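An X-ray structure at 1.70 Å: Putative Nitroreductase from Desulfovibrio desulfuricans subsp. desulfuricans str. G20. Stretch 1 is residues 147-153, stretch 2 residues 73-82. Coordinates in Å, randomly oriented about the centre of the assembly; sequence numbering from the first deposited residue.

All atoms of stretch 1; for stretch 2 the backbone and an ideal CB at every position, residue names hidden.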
# COMPACT_ATOMS: atom_id res chain seq x y z
N ALA A 147 0.50 10.02 7.16
CA ALA A 147 0.92 9.02 8.15
C ALA A 147 2.26 9.36 8.74
O ALA A 147 2.99 10.14 8.15
CB ALA A 147 1.06 7.65 7.44
N ALA A 148 2.58 8.77 9.89
CA ALA A 148 3.93 8.83 10.45
C ALA A 148 4.35 7.38 10.63
O ALA A 148 3.57 6.59 11.08
CB ALA A 148 3.96 9.55 11.81
N ILE A 149 5.58 7.03 10.29
CA ILE A 149 6.09 5.70 10.51
C ILE A 149 7.16 5.86 11.57
O ILE A 149 8.13 6.61 11.37
CB ILE A 149 6.77 5.06 9.30
CG1 ILE A 149 5.84 5.05 8.11
CG2 ILE A 149 7.19 3.61 9.62
CD1 ILE A 149 6.42 4.38 6.91
N ALA A 150 6.94 5.19 12.71
CA ALA A 150 7.90 5.18 13.81
C ALA A 150 8.71 3.91 13.64
O ALA A 150 8.13 2.87 13.34
CB ALA A 150 7.17 5.15 15.18
N ALA A 151 10.02 3.99 13.82
CA ALA A 151 10.90 2.84 13.60
C ALA A 151 12.10 2.76 14.54
O ALA A 151 12.53 3.75 15.12
CB ALA A 151 11.39 2.82 12.11
N GLY A 152 12.66 1.57 14.62
CA GLY A 152 13.87 1.31 15.41
C GLY A 152 14.21 -0.17 15.37
O GLY A 152 13.52 -0.96 14.71
N HIS A 153 15.32 -0.54 15.98
CA HIS A 153 15.64 -1.95 16.09
C HIS A 153 14.62 -2.50 17.10
O HIS A 153 14.32 -1.88 18.12
CB HIS A 153 17.11 -2.17 16.47
CG HIS A 153 18.07 -1.72 15.42
ND1 HIS A 153 18.54 -2.57 14.43
CD2 HIS A 153 18.60 -0.51 15.16
CE1 HIS A 153 19.35 -1.90 13.64
NE2 HIS A 153 19.41 -0.64 14.06
N UNK A 73 4.24 7.47 23.70
CA UNK A 73 5.22 6.46 24.11
C UNK A 73 5.94 5.89 22.88
O UNK A 73 7.16 5.72 22.90
CB UNK A 73 4.54 5.34 24.90
N UNK A 74 5.20 5.62 21.81
CA UNK A 74 5.78 5.13 20.58
C UNK A 74 6.67 6.21 19.98
O UNK A 74 7.82 5.96 19.63
CB UNK A 74 4.69 4.71 19.59
N UNK A 75 6.14 7.43 19.90
CA UNK A 75 6.90 8.56 19.34
C UNK A 75 8.20 8.79 20.09
O UNK A 75 9.25 8.94 19.47
CB UNK A 75 6.06 9.84 19.37
N UNK A 76 8.16 8.83 21.41
CA UNK A 76 9.40 9.10 22.15
C UNK A 76 10.37 7.93 22.19
O UNK A 76 11.56 8.12 22.44
CB UNK A 76 9.06 9.51 23.59
N UNK A 77 9.88 6.72 21.96
CA UNK A 77 10.72 5.52 21.98
C UNK A 77 11.40 5.19 20.66
O UNK A 77 12.43 4.51 20.63
CB UNK A 77 9.87 4.32 22.41
N UNK A 78 10.82 5.69 19.56
CA UNK A 78 11.35 5.43 18.22
C UNK A 78 12.70 6.09 18.02
O UNK A 78 13.02 7.07 18.69
CB UNK A 78 10.37 5.92 17.15
N UNK A 79 13.51 5.52 17.14
CA UNK A 79 14.81 6.13 16.81
C UNK A 79 14.70 7.02 15.60
O UNK A 79 15.46 8.00 15.47
CB UNK A 79 15.87 5.05 16.56
N UNK A 80 13.76 6.69 14.71
CA UNK A 80 13.48 7.56 13.57
C UNK A 80 11.98 7.52 13.28
O UNK A 80 11.32 6.49 13.46
CB UNK A 80 14.29 7.14 12.34
N UNK A 81 11.44 8.67 12.87
CA UNK A 81 10.06 8.82 12.45
C UNK A 81 10.10 9.41 11.02
O UNK A 81 10.84 10.37 10.76
CB UNK A 81 9.27 9.70 13.42
N UNK A 82 9.35 8.80 10.10
CA UNK A 82 9.23 9.32 8.75
C UNK A 82 7.79 9.83 8.60
O UNK A 82 6.81 9.07 8.70
CB UNK A 82 9.57 8.26 7.70

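Stretch 2 runs as a helix through 77, turns at 78 and 79, and enters a strand at 80 that pairs antiparallel with stretch 1. Position 73 has helical angles and a CB with nothing of stretch 1 in reach; it is His 73.

Position 74 is also helical. Its ideal CB lies 5.1 Å from CB of Ala 150, a gap that a branched or longer apolar chain could close. It is Ile 74, chi1 m, whose CG2 reaches CB of Ala 150 at 3.6 Å.

Position 75 points away and 76 is out of reach; stretch 1 constrains neither, and they are Val 75 and Arg 76. At 77 the angles, -87/-23, are helical and make no demand for glycine by themselves, but an ideal CB would stand 3.1 Å from O of His 73, which favours glycine, the one residue with no CB. Gly 77 avoids that crowding.

At 78 the chain leaves helical angles (-67/153) and CB points toward stretch 1, landing 3.8 Å from CB of Ala 150 and 3.7 Å from O of Ala 151. So close an approach favours a small side chain, and Ala 78 puts its methyl against Ala 150.

Position 79 presents its N to O of Ala 151, while its CB points sideways, passing 4.4 Å from CA of Gly 152. A long, flexible chain could skirt the glycine. Lys 79 donates from N to O of Ala 151 at 2.9 Å; its CG packs 4.3 Å from CA of Gly 152, and its end leads away, with NZ making a weak hydrogen bond to O of Gly 77 at 3.4 Å.

At 80, extended angles suit beta-branched residues, and CB shares a face with the methyl of Ala 151. Val 80 (chi1 p) sets CG1 3.9 Å from CB of Ala 151. Its backbone pairs with the same residue: N donates to O of Ala 151 at 3.2 Å, so that oxygen accepts twice, and O receives N of Ala 151 at 2.8 Å.

Position 81, the non-hydrogen-bonded partner of Ala 150, turns its CB to the other face, where small methyls leave space for a medium or large apolar chain. Ile 81 touches CB of Ala 148 with CG2 at 4.1 Å and CB of Ala 150 with CG1 at 4.4 Å.

Position 82 shares its face with Ile 149; valine, isoleucine or leucine would suit. Ile 82 forms the hydrogen-bonded pair with Ile 149: N donates to O of Ile 149 at 2.8 Å, and O accepts from N of Ile 149 at 2.9 Å.

Stretch 2, residues 73-82: HIVRGAKVII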
# COMPACT_ATOMS: atom_id res chain seq x y z
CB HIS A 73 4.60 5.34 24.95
CG HIS A 73 5.60 4.36 25.46
ND1 HIS A 73 6.57 4.69 26.39
CD2 HIS A 73 5.79 3.05 25.18
CE1 HIS A 73 7.32 3.64 26.64
NE2 HIS A 73 6.86 2.62 25.93
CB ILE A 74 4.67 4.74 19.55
CG1 ILE A 74 3.83 3.56 20.09
CG2 ILE A 74 5.30 4.38 18.16
CD1 ILE A 74 2.62 3.18 19.22
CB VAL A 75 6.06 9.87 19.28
CG1 VAL A 75 6.92 11.09 18.85
CG2 VAL A 75 4.89 9.69 18.31
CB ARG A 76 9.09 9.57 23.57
CG ARG A 76 8.31 10.85 23.64
CD ARG A 76 8.24 11.29 25.10
NE ARG A 76 7.27 12.35 25.32
CZ ARG A 76 7.45 13.63 24.99
NH1 ARG A 76 8.58 14.04 24.42
NH2 ARG A 76 6.48 14.50 25.22
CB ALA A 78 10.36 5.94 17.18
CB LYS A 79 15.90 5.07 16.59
CG LYS A 79 16.09 4.16 17.80
CD LYS A 79 16.18 4.92 19.13
CE LYS A 79 15.87 4.01 20.29
NZ LYS A 79 15.70 4.75 21.58
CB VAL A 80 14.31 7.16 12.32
CG1 VAL A 80 13.95 5.75 11.84
CG2 VAL A 80 14.14 8.21 11.17
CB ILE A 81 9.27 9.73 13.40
CG1 ILE A 81 9.15 9.03 14.78
CG2 ILE A 81 7.86 10.00 12.87
CD1 ILE A 81 8.64 9.89 15.89
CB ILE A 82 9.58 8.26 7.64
CG1 ILE A 82 11.05 7.82 7.73
CG2 ILE A 82 9.30 8.85 6.20
CD1 ILE A 82 11.38 6.62 6.83
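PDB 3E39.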